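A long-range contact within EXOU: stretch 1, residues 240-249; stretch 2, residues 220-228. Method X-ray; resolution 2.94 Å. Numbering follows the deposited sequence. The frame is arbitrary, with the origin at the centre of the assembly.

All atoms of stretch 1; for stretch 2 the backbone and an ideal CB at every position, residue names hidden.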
ATOM      1  N   GLY B 240      40.395 -28.853 -16.302  1.00 93.60           N
ATOM      2  CA  GLY B 240      41.180 -29.485 -15.242  1.00 98.59           C
ATOM      3  C   GLY B 240      42.665 -29.183 -15.343  1.00102.96           C
ATOM      4  O   GLY B 240      43.352 -28.996 -14.329  1.00100.91           O
ATOM      5  N   ASP B 241      43.162 -29.112 -16.569  1.00102.57           N
ATOM      6  CA  ASP B 241      44.586 -28.960 -16.770  1.00107.03           C
ATOM      7  C   ASP B 241      44.992 -27.517 -17.060  1.00105.25           C
ATOM      8  O   ASP B 241      46.081 -27.084 -16.665  1.00102.64           O
ATOM      9  CB  ASP B 241      45.066 -29.898 -17.871  1.00115.59           C
ATOM     10  CG  ASP B 241      44.209 -29.827 -19.095  1.00118.63           C
ATOM     11  OD1 ASP B 241      43.265 -29.002 -19.101  1.00116.79           O
ATOM     12  OD2 ASP B 241      44.475 -30.598 -20.045  1.00125.12           O
ATOM     13  N   LEU B 242      44.123 -26.774 -17.745  1.00100.19           N
ATOM     14  CA  LEU B 242      44.317 -25.341 -17.865  1.00 95.70           C
ATOM     15  C   LEU B 242      44.562 -24.803 -16.475  1.00 95.37           C
ATOM     16  O   LEU B 242      45.543 -24.104 -16.224  1.00 96.30           O
ATOM     17  CB  LEU B 242      43.103 -24.669 -18.509  1.00 91.78           C
ATOM     18  CG  LEU B 242      43.268 -24.475 -20.015  1.00 90.69           C
ATOM     19  CD1 LEU B 242      42.237 -23.521 -20.601  1.00 87.84           C
ATOM     20  CD2 LEU B 242      44.680 -23.972 -20.292  1.00 91.78           C
ATOM     21  N   ASP B 243      43.702 -25.213 -15.557  1.00 97.93           N
ATOM     22  CA  ASP B 243      43.901 -24.971 -14.147  1.00101.44           C
ATOM     23  C   ASP B 243      45.261 -25.495 -13.679  1.00100.14           C
ATOM     24  O   ASP B 243      46.111 -24.728 -13.211  1.00101.51           O
ATOM     25  CB  ASP B 243      42.777 -25.635 -13.355  1.00108.44           C
ATOM     26  CG  ASP B 243      42.721 -25.169 -11.919  1.00112.99           C
ATOM     27  OD1 ASP B 243      42.114 -24.104 -11.667  1.00123.92           O
ATOM     28  OD2 ASP B 243      43.266 -25.873 -11.040  1.00111.38           O
ATOM     29  N   ARG B 244      45.471 -26.798 -13.831  1.00 98.35           N
ATOM     30  CA  ARG B 244      46.671 -27.438 -13.308  1.00100.67           C
ATOM     31  C   ARG B 244      47.969 -26.814 -13.819  1.00103.98           C
ATOM     32  O   ARG B 244      48.986 -26.828 -13.123  1.00107.65           O
ATOM     33  CB  ARG B 244      46.638 -28.927 -13.598  1.00101.31           C
ATOM     34  CG  ARG B 244      45.648 -29.655 -12.721  1.00102.69           C
ATOM     35  CD  ARG B 244      45.460 -31.077 -13.175  1.00108.93           C
ATOM     36  NE  ARG B 244      44.826 -31.879 -12.133  1.00117.20           N
ATOM     37  CZ  ARG B 244      44.690 -33.199 -12.188  1.00121.46           C
ATOM     38  NH1 ARG B 244      45.126 -33.863 -13.250  1.00130.91           N
ATOM     39  NH2 ARG B 244      44.110 -33.859 -11.193  1.00117.11           N
ATOM     40  N   LEU B 245      47.911 -26.229 -15.014  1.00104.77           N
ATOM     41  CA  LEU B 245      49.071 -25.585 -15.634  1.00 98.83           C
ATOM     42  C   LEU B 245      49.299 -24.135 -15.201  1.00 95.42           C
ATOM     43  O   LEU B 245      50.444 -23.679 -15.133  1.00 91.72           O
ATOM     44  CB  LEU B 245      48.980 -25.705 -17.150  1.00 99.68           C
ATOM     45  CG  LEU B 245      49.135 -27.163 -17.599  1.00102.78           C
ATOM     46  CD1 LEU B 245      48.521 -27.430 -18.971  1.00103.20           C
ATOM     47  CD2 LEU B 245      50.596 -27.613 -17.531  1.00101.24           C
ATOM     48  N   SER B 246      48.219 -23.429 -14.874  1.00 95.07           N
ATOM     49  CA  SER B 246      48.316 -22.051 -14.374  1.00 96.32           C
ATOM     50  C   SER B 246      49.047 -21.919 -13.029  1.00 95.41           C
ATOM     51  O   SER B 246      49.543 -20.838 -12.694  1.00 96.47           O
ATOM     52  CB  SER B 246      46.941 -21.401 -14.288  1.00 92.72           C
ATOM     53  OG  SER B 246      46.056 -22.236 -13.582  1.00 88.77           O
ATOM     54  N   ALA B 247      49.123 -23.011 -12.271  1.00 93.72           N
ATOM     55  CA  ALA B 247      49.939 -23.037 -11.054  1.00 95.81           C
ATOM     56  C   ALA B 247      51.445 -23.048 -11.336  1.00 98.82           C
ATOM     57  O   ALA B 247      52.230 -22.464 -10.579  1.00 98.14           O
ATOM     58  CB  ALA B 247      49.557 -24.217 -10.181  1.00 98.77           C
ATOM     59  N   TYR B 248      51.846 -23.731 -12.412  1.00103.34           N
ATOM     60  CA  TYR B 248      53.244 -23.749 -12.839  1.00104.78           C
ATOM     61  C   TYR B 248      53.567 -22.493 -13.638  1.00108.48           C
ATOM     62  O   TYR B 248      54.303 -21.625 -13.174  1.00115.81           O
ATOM     63  CB  TYR B 248      53.538 -24.970 -13.700  1.00110.34           C
ATOM     64  CG  TYR B 248      53.375 -26.299 -13.012  1.00119.21           C
ATOM     65  CD1 TYR B 248      54.447 -26.903 -12.348  1.00123.09           C
ATOM     66  CD2 TYR B 248      52.160 -26.981 -13.064  1.00123.02           C
ATOM     67  CE1 TYR B 248      54.304 -28.141 -11.737  1.00124.01           C
ATOM     68  CE2 TYR B 248      52.001 -28.209 -12.444  1.00129.82           C
ATOM     69  CZ  TYR B 248      53.073 -28.787 -11.786  1.00137.93           C
ATOM     70  OH  TYR B 248      52.909 -30.012 -11.178  1.00150.04           O
ATOM     71  N   ILE B 249      53.010 -22.399 -14.842  1.00105.93           N
ATOM     72  CA  ILE B 249      53.328 -21.301 -15.753  1.00104.45           C
ATOM     73  C   ILE B 249      52.274 -20.215 -15.618  1.00100.77           C
ATOM     74  O   ILE B 249      51.085 -20.526 -15.605  1.00 99.15           O
ATOM     75  CB  ILE B 249      53.362 -21.790 -17.216  1.00106.65           C
ATOM     76  CG1 ILE B 249      54.513 -22.786 -17.420  1.00108.38           C
ATOM     77  CG2 ILE B 249      53.429 -20.609 -18.183  1.00105.26           C
ATOM     78  CD1 ILE B 249      54.423 -23.608 -18.693  1.00109.45           C
ATOM     79  N   UNK B 220      59.453 -31.276 -16.905  1.00114.87           N
ATOM     80  CA  UNK B 220      60.077 -32.460 -16.295  1.00119.72           C
ATOM     81  C   UNK B 220      59.245 -33.033 -15.156  1.00117.39           C
ATOM     82  O   UNK B 220      59.494 -34.157 -14.706  1.00122.57           O
ATOM     83  CB  UNK B 220      61.474 -32.110 -15.778  1.00119.72           C
ATOM     84  N   UNK B 221      58.294 -32.246 -14.658  1.00112.71           N
ATOM     85  CA  UNK B 221      57.450 -32.700 -13.564  1.00111.42           C
ATOM     86  C   UNK B 221      56.383 -33.677 -14.047  1.00115.35           C
ATOM     87  O   UNK B 221      55.562 -33.329 -14.893  1.00113.91           O
ATOM     88  CB  UNK B 221      56.792 -31.503 -12.875  1.00111.42           C
ATOM     89  N   UNK B 222      56.410 -34.918 -13.510  1.00122.44           N
ATOM     90  CA  UNK B 222      55.451 -35.989 -13.765  1.00123.46           C
ATOM     91  C   UNK B 222      54.078 -35.515 -14.249  1.00117.30           C
ATOM     92  O   UNK B 222      53.693 -35.811 -15.369  1.00118.37           O
ATOM     93  CB  UNK B 222      55.271 -36.812 -12.488  1.00123.46           C
ATOM     94  N   UNK B 223      53.358 -34.773 -13.417  1.00117.77           N
ATOM     95  CA  UNK B 223      51.969 -34.406 -13.729  1.00124.35           C
ATOM     96  C   UNK B 223      51.833 -33.597 -15.037  1.00119.40           C
ATOM     97  O   UNK B 223      50.900 -33.813 -15.824  1.00118.45           O
ATOM     98  CB  UNK B 223      51.384 -33.598 -12.569  1.00124.35           C
ATOM     99  N   UNK B 224      52.774 -32.686 -15.266  1.00111.95           N
ATOM    100  CA  UNK B 224      52.828 -31.926 -16.510  1.00108.40           C
ATOM    101  C   UNK B 224      53.109 -32.853 -17.702  1.00106.25           C
ATOM    102  O   UNK B 224      52.401 -32.816 -18.711  1.00102.29           O
ATOM    103  CB  UNK B 224      53.898 -30.836 -16.419  1.00108.40           C
ATOM    104  N   UNK B 225      54.147 -33.679 -17.575  1.00103.52           N
ATOM    105  CA  UNK B 225      54.539 -34.597 -18.633  1.00 99.54           C
ATOM    106  C   UNK B 225      53.464 -35.654 -18.883  1.00 99.01           C
ATOM    107  O   UNK B 225      53.450 -36.298 -19.930  1.00 97.84           O
ATOM    108  CB  UNK B 225      55.867 -35.270 -18.281  1.00 99.54           C
ATOM    109  N   UNK B 226      52.564 -35.822 -17.916  1.00100.21           N
ATOM    110  CA  UNK B 226      51.375 -36.656 -18.091  1.00 97.75           C
ATOM    111  C   UNK B 226      50.368 -35.936 -18.989  1.00 98.55           C
ATOM    112  O   UNK B 226      49.701 -36.571 -19.811  1.00101.83           O
ATOM    113  CB  UNK B 226      50.744 -36.994 -16.739  1.00 97.75           C
ATOM    114  N   UNK B 227      50.282 -34.611 -18.839  1.00 94.45           N
ATOM    115  CA  UNK B 227      49.304 -33.801 -19.563  1.00 90.71           C
ATOM    116  C   UNK B 227      49.686 -33.569 -21.017  1.00 90.83           C
ATOM    117  O   UNK B 227      48.821 -33.523 -21.874  1.00 91.73           O
ATOM    118  CB  UNK B 227      49.127 -32.452 -18.863  1.00 90.71           C
ATOM    119  N   UNK B 228      50.979 -33.426 -21.287  1.00 90.71           N
ATOM    120  CA  UNK B 228      51.452 -33.127 -22.634  1.00 92.07           C
ATOM    121  C   UNK B 228      51.597 -34.385 -23.492  1.00 94.75           C
ATOM    122  O   UNK B 228      51.663 -34.313 -24.722  1.00 97.55           O
ATOM    123  CB  UNK B 228      52.792 -32.393 -22.563  1.00 92.07           C
TER

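Stretch 2 is mostly helix and runs roughly antiparallel to the helix of stretch 1, at 141° between their N-to-C directions. The axes come no closer than 10.9 Å.

Position 220 lies in loop. Its ideal CB has no atom of stretch 1 within 5.5 Å, so almost any residue would suit. It is Arg220.

At position 221 the CB points toward stretch 1, 4.3 Å from Tyr248 CE1. The ring offers a carbon surface, and an aliphatic stem would pack there, with or without a polar end. The residue is Gln221. Its CG lies 4.2 Å from Tyr248 CE1; the end of the side chain leads away, and NE2 is hydrogen-bonded elsewhere in the structure.

Position 222 has a phi of -23° and a CB pointing sideways, with nothing near. A negative phi allows proline among many others, and stretch 1 sets no limit on size. It is Pro222, whose O accepts a hydrogen bond from the backbone N of 226.

Position 223 is helical, and its CB points toward stretch 1, 4.1 Å from Tyr248 OH. A short polar side chain could meet that hydroxyl; serine, threonine or asparagine are candidates. The residue is Thr223. Tyr248 OH donates a weak hydrogen bond to Thr223 OG1, at 2.8 Å.

The CB of position 224 points toward stretch 1, 4.7 Å from Leu245 CD2 and 5.1 Å from Tyr248 CE2. A leucine methyl and a ring call for an apolar side chain of moderate size. It is Val224, and its two methyls have different neighbours. CG2 sits over one face of the Tyr248 ring, 3.7 Å from CZ, in a CH-pi contact 15° off the ring normal. CG1 packs 4.0 Å from Leu245 CD2.

Positions 225 and 226 have CBs far from stretch 1, so residues that tolerate a helix suffice. They are Ala225 and Ala226.

At position 227 the CB points toward stretch 1, 4.9 Å from Asp241 CB and 5.1 Å from Leu245 CD1. There is room for a larger aliphatic chain, such as leucine, isoleucine or methionine. The residue is Ile227, which has the largest covered area in stretch 2. Its CD1 reaches 3.5 Å from Asp241 CB, touching the carbon stem of that acid, and lies 4.3 Å from Arg244 CB. Its CG2 packs 4.0 Å from Leu245 CD1.

Position 228 points sideways into space that stretch 1 leaves empty. Many residues would fit; it is Ala228.

Stretch 2, residues 220-228: RQPTVAAIA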
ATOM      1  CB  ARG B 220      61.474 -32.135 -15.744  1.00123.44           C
ATOM      2  CG  ARG B 220      62.563 -31.797 -16.765  1.00120.69           C
ATOM      3  CD  ARG B 220      63.898 -31.552 -16.053  1.00119.88           C
ATOM      4  NE  ARG B 220      63.721 -31.077 -14.668  1.00115.88           N
ATOM      5  CZ  ARG B 220      63.929 -31.821 -13.575  1.00110.16           C
ATOM      6  NH1 ARG B 220      64.346 -33.080 -13.691  1.00110.94           N
ATOM      7  NH2 ARG B 220      63.736 -31.299 -12.365  1.00100.47           N
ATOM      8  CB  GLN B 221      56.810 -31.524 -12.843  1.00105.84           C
ATOM      9  CG  GLN B 221      57.788 -30.420 -12.463  1.00110.55           C
ATOM     10  CD  GLN B 221      59.053 -30.926 -11.780  1.00108.25           C
ATOM     11  OE1 GLN B 221      58.999 -31.505 -10.686  1.00106.27           O
ATOM     12  NE2 GLN B 221      60.204 -30.672 -12.408  1.00106.52           N
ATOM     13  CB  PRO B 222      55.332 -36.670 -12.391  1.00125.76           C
ATOM     14  CG  PRO B 222      56.609 -36.313 -11.656  1.00124.89           C
ATOM     15  CD  PRO B 222      57.394 -35.341 -12.499  1.00122.38           C
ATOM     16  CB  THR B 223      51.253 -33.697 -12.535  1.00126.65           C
ATOM     17  OG1 THR B 223      51.905 -32.457 -12.227  1.00132.86           O
ATOM     18  CG2 THR B 223      51.254 -34.590 -11.285  1.00123.72           C
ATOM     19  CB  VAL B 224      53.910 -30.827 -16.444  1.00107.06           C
ATOM     20  CG1 VAL B 224      53.885 -29.964 -17.700  1.00106.72           C
ATOM     21  CG2 VAL B 224      53.723 -29.979 -15.196  1.00106.84           C
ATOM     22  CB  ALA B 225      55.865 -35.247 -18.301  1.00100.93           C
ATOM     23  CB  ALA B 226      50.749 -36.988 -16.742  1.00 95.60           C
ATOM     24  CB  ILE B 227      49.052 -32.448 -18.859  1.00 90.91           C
ATOM     25  CG1 ILE B 227      47.839 -32.552 -17.921  1.00 92.24           C
ATOM     26  CG2 ILE B 227      48.803 -31.348 -19.882  1.00 91.99           C
ATOM     27  CD1 ILE B 227      47.864 -31.606 -16.743  1.00 88.90           C
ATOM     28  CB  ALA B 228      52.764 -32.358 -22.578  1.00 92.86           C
TER
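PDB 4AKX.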